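Local coordinates for protein pentafunctional AROM polypeptide (Schizosaccharomyces pombe, PDB 5SWV) that probably catalyses several central steps of the shikimate pathway, its crystallised part carrying the 3-dehydroquinate dehydratase and shikimate dehydrogenase activities, at residues H392-L406 with Y420-E434. Residues are numbered along the deposited sequence; the frame is centred on the assembly and turned at random.
Sequences HRLGVSRIYLLNRTL and YNIHIIDSDNIPSEE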
# COMPACT_ATOMS: atom_id res chain seq x y z
N HIS A 392 9.76 2.34 -16.69
CA HIS A 392 8.85 1.71 -17.62
C HIS A 392 7.53 1.38 -16.94
O HIS A 392 6.45 1.64 -17.49
CB HIS A 392 9.46 0.45 -18.24
CG HIS A 392 8.66 -0.11 -19.38
ND1 HIS A 392 7.62 -1.00 -19.20
CD2 HIS A 392 8.72 0.12 -20.72
CE1 HIS A 392 7.09 -1.30 -20.37
NE2 HIS A 392 7.73 -0.63 -21.30
N ARG A 393 7.60 0.84 -15.73
CA ARG A 393 6.39 0.45 -15.01
C ARG A 393 5.52 1.63 -14.62
O ARG A 393 4.33 1.48 -14.50
CB ARG A 393 6.76 -0.36 -13.77
CG ARG A 393 5.60 -1.09 -13.13
CD ARG A 393 6.07 -2.36 -12.45
NE ARG A 393 5.16 -2.68 -11.35
CZ ARG A 393 4.08 -3.45 -11.42
NH1 ARG A 393 3.73 -4.04 -12.57
NH2 ARG A 393 3.35 -3.63 -10.33
N LEU A 394 6.13 2.79 -14.43
CA LEU A 394 5.39 4.02 -14.16
C LEU A 394 4.85 4.66 -15.43
O LEU A 394 4.22 5.70 -15.34
CB LEU A 394 6.30 5.04 -13.46
CG LEU A 394 6.88 4.72 -12.07
CD1 LEU A 394 8.22 5.39 -11.83
CD2 LEU A 394 5.92 5.12 -10.97
N GLY A 395 5.12 4.10 -16.61
CA GLY A 395 4.53 4.56 -17.86
C GLY A 395 5.37 5.48 -18.74
O GLY A 395 4.87 6.00 -19.74
N VAL A 396 6.64 5.69 -18.41
CA VAL A 396 7.53 6.50 -19.25
C VAL A 396 7.64 5.88 -20.65
O VAL A 396 8.02 4.72 -20.79
CB VAL A 396 8.93 6.63 -18.61
CG1 VAL A 396 9.92 7.28 -19.56
CG2 VAL A 396 8.85 7.44 -17.33
N SER A 397 7.33 6.65 -21.68
CA SER A 397 7.32 6.13 -23.08
C SER A 397 8.66 6.27 -23.81
O SER A 397 8.85 5.60 -24.82
CB SER A 397 6.21 6.77 -23.90
OG SER A 397 6.38 8.17 -23.90
N ARG A 398 9.56 7.14 -23.34
CA ARG A 398 10.93 7.17 -23.86
C ARG A 398 11.90 7.19 -22.69
O ARG A 398 12.00 8.17 -21.98
CB ARG A 398 11.16 8.38 -24.77
CG ARG A 398 10.05 8.60 -25.78
CD ARG A 398 10.45 9.51 -26.93
NE ARG A 398 11.33 8.77 -27.83
CZ ARG A 398 11.43 8.94 -29.15
NH1 ARG A 398 12.29 8.18 -29.84
NH2 ARG A 398 10.70 9.84 -29.81
N ILE A 399 12.61 6.09 -22.51
CA ILE A 399 13.56 5.92 -21.43
C ILE A 399 14.96 6.11 -22.02
O ILE A 399 15.51 5.19 -22.64
CB ILE A 399 13.41 4.52 -20.78
CG1 ILE A 399 11.96 4.28 -20.33
CG2 ILE A 399 14.33 4.38 -19.59
CD1 ILE A 399 11.62 2.84 -20.02
N TYR A 400 15.52 7.32 -21.85
CA TYR A 400 16.87 7.62 -22.33
C TYR A 400 17.92 7.00 -21.40
O TYR A 400 17.74 7.00 -20.18
CB TYR A 400 17.08 9.13 -22.52
CG TYR A 400 16.30 9.64 -23.72
CD1 TYR A 400 14.97 10.05 -23.59
CD2 TYR A 400 16.87 9.64 -24.99
CE1 TYR A 400 14.24 10.48 -24.69
CE2 TYR A 400 16.14 10.07 -26.10
CZ TYR A 400 14.82 10.49 -25.94
OH TYR A 400 14.08 10.91 -27.04
N LEU A 401 18.98 6.47 -22.00
CA LEU A 401 20.02 5.75 -21.27
C LEU A 401 21.40 6.29 -21.61
O LEU A 401 21.81 6.27 -22.77
CB LEU A 401 19.93 4.28 -21.60
CG LEU A 401 20.93 3.34 -20.92
CD1 LEU A 401 20.88 3.43 -19.40
CD2 LEU A 401 20.68 1.91 -21.35
N LEU A 402 22.14 6.73 -20.59
CA LEU A 402 23.37 7.47 -20.79
C LEU A 402 24.52 6.87 -20.01
O LEU A 402 24.41 6.65 -18.80
CB LEU A 402 23.16 8.91 -20.35
CG LEU A 402 24.39 9.83 -20.40
CD1 LEU A 402 24.96 9.98 -21.81
CD2 LEU A 402 24.02 11.20 -19.84
N ASN A 403 25.64 6.66 -20.71
CA ASN A 403 26.85 6.06 -20.15
C ASN A 403 28.14 6.55 -20.78
O ASN A 403 28.14 7.24 -21.79
CB ASN A 403 26.76 4.54 -20.29
CG ASN A 403 25.80 3.93 -19.29
OD1 ASN A 403 26.06 3.95 -18.10
ND2 ASN A 403 24.68 3.42 -19.77
N ARG A 404 29.25 6.16 -20.15
CA ARG A 404 30.59 6.45 -20.66
C ARG A 404 30.80 5.78 -22.00
O ARG A 404 31.40 6.37 -22.87
CB ARG A 404 31.67 5.98 -19.68
CG ARG A 404 31.78 6.82 -18.41
CD ARG A 404 32.38 5.99 -17.28
NE ARG A 404 32.68 6.78 -16.09
CZ ARG A 404 33.75 7.58 -15.94
NH1 ARG A 404 34.63 7.72 -16.91
NH2 ARG A 404 33.93 8.24 -14.79
N THR A 405 30.30 4.55 -22.17
CA THR A 405 30.44 3.82 -23.43
C THR A 405 29.12 3.22 -23.91
O THR A 405 28.20 2.98 -23.13
CB THR A 405 31.53 2.70 -23.35
OG1 THR A 405 31.05 1.57 -22.60
CG2 THR A 405 32.83 3.24 -22.72
N LEU A 406 29.07 2.98 -25.22
CA LEU A 406 27.93 2.33 -25.84
C LEU A 406 27.76 0.90 -25.37
O LEU A 406 26.64 0.47 -25.14
CB LEU A 406 28.08 2.33 -27.36
CG LEU A 406 27.89 3.67 -28.07
CD1 LEU A 406 28.33 3.56 -29.53
CD2 LEU A 406 26.44 4.13 -27.96
N TYR A 420 10.97 -1.95 -25.54
CA TYR A 420 10.85 -1.49 -24.15
C TYR A 420 11.14 0.03 -23.97
O TYR A 420 11.39 0.48 -22.84
CB TYR A 420 11.77 -2.32 -23.23
CG TYR A 420 11.26 -2.50 -21.82
CD1 TYR A 420 10.07 -3.18 -21.57
CD2 TYR A 420 11.97 -2.01 -20.72
CE1 TYR A 420 9.59 -3.35 -20.28
CE2 TYR A 420 11.50 -2.18 -19.42
CZ TYR A 420 10.32 -2.85 -19.21
OH TYR A 420 9.84 -3.04 -17.92
N ASN A 421 11.11 0.78 -25.06
CA ASN A 421 11.23 2.22 -25.06
C ASN A 421 12.58 2.75 -24.65
O ASN A 421 12.70 3.93 -24.34
CB ASN A 421 10.17 2.87 -24.18
CG ASN A 421 8.77 2.40 -24.51
OD1 ASN A 421 8.45 2.16 -25.67
ND2 ASN A 421 7.92 2.26 -23.48
N ILE A 422 13.61 1.90 -24.69
CA ILE A 422 14.95 2.35 -24.32
C ILE A 422 15.58 3.02 -25.52
O ILE A 422 15.57 2.46 -26.60
CB ILE A 422 15.84 1.19 -23.83
CG1 ILE A 422 15.17 0.49 -22.64
CG2 ILE A 422 17.22 1.70 -23.43
CD1 ILE A 422 15.84 -0.79 -22.21
N HIS A 423 16.11 4.23 -25.33
CA HIS A 423 16.83 4.98 -26.36
C HIS A 423 18.20 5.35 -25.84
O HIS A 423 18.31 6.20 -24.97
CB HIS A 423 16.04 6.23 -26.74
CG HIS A 423 14.70 5.91 -27.32
ND1 HIS A 423 14.54 5.39 -28.59
CD2 HIS A 423 13.46 5.96 -26.78
CE1 HIS A 423 13.26 5.16 -28.81
NE2 HIS A 423 12.58 5.51 -27.73
N ILE A 424 19.23 4.70 -26.36
CA ILE A 424 20.60 4.92 -25.90
C ILE A 424 21.13 6.24 -26.45
O ILE A 424 20.82 6.61 -27.57
CB ILE A 424 21.51 3.73 -26.32
CG1 ILE A 424 21.09 2.45 -25.60
CG2 ILE A 424 22.98 4.03 -26.05
CD1 ILE A 424 21.59 1.18 -26.24
N ILE A 425 21.90 6.94 -25.63
CA ILE A 425 22.59 8.17 -26.00
C ILE A 425 24.08 7.90 -25.97
O ILE A 425 24.60 7.47 -24.95
CB ILE A 425 22.30 9.29 -24.98
CG1 ILE A 425 20.81 9.64 -24.99
CG2 ILE A 425 23.15 10.52 -25.26
CD1 ILE A 425 20.39 10.54 -23.85
N ASP A 426 24.75 8.18 -27.09
CA ASP A 426 26.20 8.02 -27.23
C ASP A 426 26.84 9.34 -26.86
O ASP A 426 26.66 10.35 -27.54
CB ASP A 426 26.56 7.64 -28.69
CG ASP A 426 28.05 7.31 -28.88
OD1 ASP A 426 28.85 7.28 -27.92
OD2 ASP A 426 28.44 7.09 -30.05
N SER A 427 27.61 9.33 -25.78
CA SER A 427 28.29 10.52 -25.32
C SER A 427 29.41 10.99 -26.26
O SER A 427 29.86 12.13 -26.14
CB SER A 427 28.81 10.33 -23.89
OG SER A 427 29.37 9.05 -23.69
N ASP A 428 29.87 10.14 -27.18
CA ASP A 428 30.84 10.58 -28.19
C ASP A 428 30.11 11.27 -29.32
O ASP A 428 30.21 12.48 -29.48
CB ASP A 428 31.69 9.42 -28.72
CG ASP A 428 32.42 8.69 -27.62
OD1 ASP A 428 32.91 9.34 -26.67
OD2 ASP A 428 32.47 7.46 -27.71
N ASN A 429 29.33 10.49 -30.08
CA ASN A 429 28.54 11.01 -31.18
C ASN A 429 27.17 11.53 -30.68
O ASN A 429 26.12 10.94 -30.97
CB ASN A 429 28.41 9.92 -32.25
CG ASN A 429 27.95 10.45 -33.60
OD1 ASN A 429 27.08 9.88 -34.24
ND2 ASN A 429 28.56 11.55 -34.04
N ILE A 430 27.20 12.64 -29.93
CA ILE A 430 26.00 13.24 -29.29
C ILE A 430 25.00 13.80 -30.32
O ILE A 430 25.33 14.77 -31.01
CB ILE A 430 26.37 14.34 -28.23
CG1 ILE A 430 25.09 15.06 -27.75
CG2 ILE A 430 27.39 15.35 -28.77
CD1 ILE A 430 25.23 15.85 -26.46
N PRO A 431 23.76 13.22 -30.41
CA PRO A 431 22.76 13.69 -31.41
C PRO A 431 21.97 14.93 -30.94
O PRO A 431 20.76 14.85 -30.73
CB PRO A 431 21.86 12.46 -31.58
CG PRO A 431 21.86 11.83 -30.22
CD PRO A 431 23.22 12.10 -29.61
N SER A 432 22.67 16.06 -30.83
CA SER A 432 22.18 17.28 -30.15
C SER A 432 20.78 17.76 -30.56
O SER A 432 20.06 18.33 -29.72
CB SER A 432 23.18 18.44 -30.30
OG SER A 432 24.30 18.27 -29.43
N GLU A 433 20.39 17.54 -31.82
CA GLU A 433 19.13 18.08 -32.37
C GLU A 433 17.90 17.25 -31.99
O GLU A 433 16.82 17.82 -31.80
CB GLU A 433 19.21 18.26 -33.90
CG GLU A 433 18.28 19.34 -34.47
CD GLU A 433 18.68 20.78 -34.10
OE1 GLU A 433 19.27 21.48 -34.95
OE2 GLU A 433 18.42 21.22 -32.96
N GLU A 434 18.05 15.93 -31.91
CA GLU A 434 17.01 15.08 -31.33
C GLU A 434 16.77 15.45 -29.84
O GLU A 434 15.62 15.59 -29.40
CB GLU A 434 17.37 13.59 -31.52
CG GLU A 434 16.18 12.61 -31.52
CD GLU A 434 15.83 12.02 -30.15
OE1 GLU A 434 16.47 12.37 -29.13
OE2 GLU A 434 14.89 11.18 -30.06
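Ile399 N gives the shortest bond of this parallel ladder, reaching Asn421 O at 2.8 Å and nearly straight. Ile399 O then accepts from His423 N. Two rungs follow, Leu401 N to His423 O at 3.1 Å and Ile425 N to Leu401 O. Past them, Ser427 OG takes over from the backbone and donates in the carbonyl plane to Asn403 O, 2.9 Å away. The two strands belong to a right-handed beta-alpha-beta unit joined through helix 406-413, within the Rossmann-like C-terminal domain of shikimate dehydrogenase; strand 422-426 lies at one edge of the sheet. On the Tyr400 side, Ile425 CD1 packs 3.8 Å from Tyr400 CD2, while the hydroxyl of Tyr400 donates to the syn lone pair of Glu434 OE2, in a poorly ordered helix start. Arg398, bent at chi3 (75°), lays NH1 over the His423 ring. Leu401 and Ile422 run alongside each other on the other face, where Ile424 also meets helix 406-413. Before the strands, the His392 ring stacks face-to-face on Tyr420, centroids 3.5 Å apart and planes 14° from parallel; Phe416 also meets the tyrosine ring.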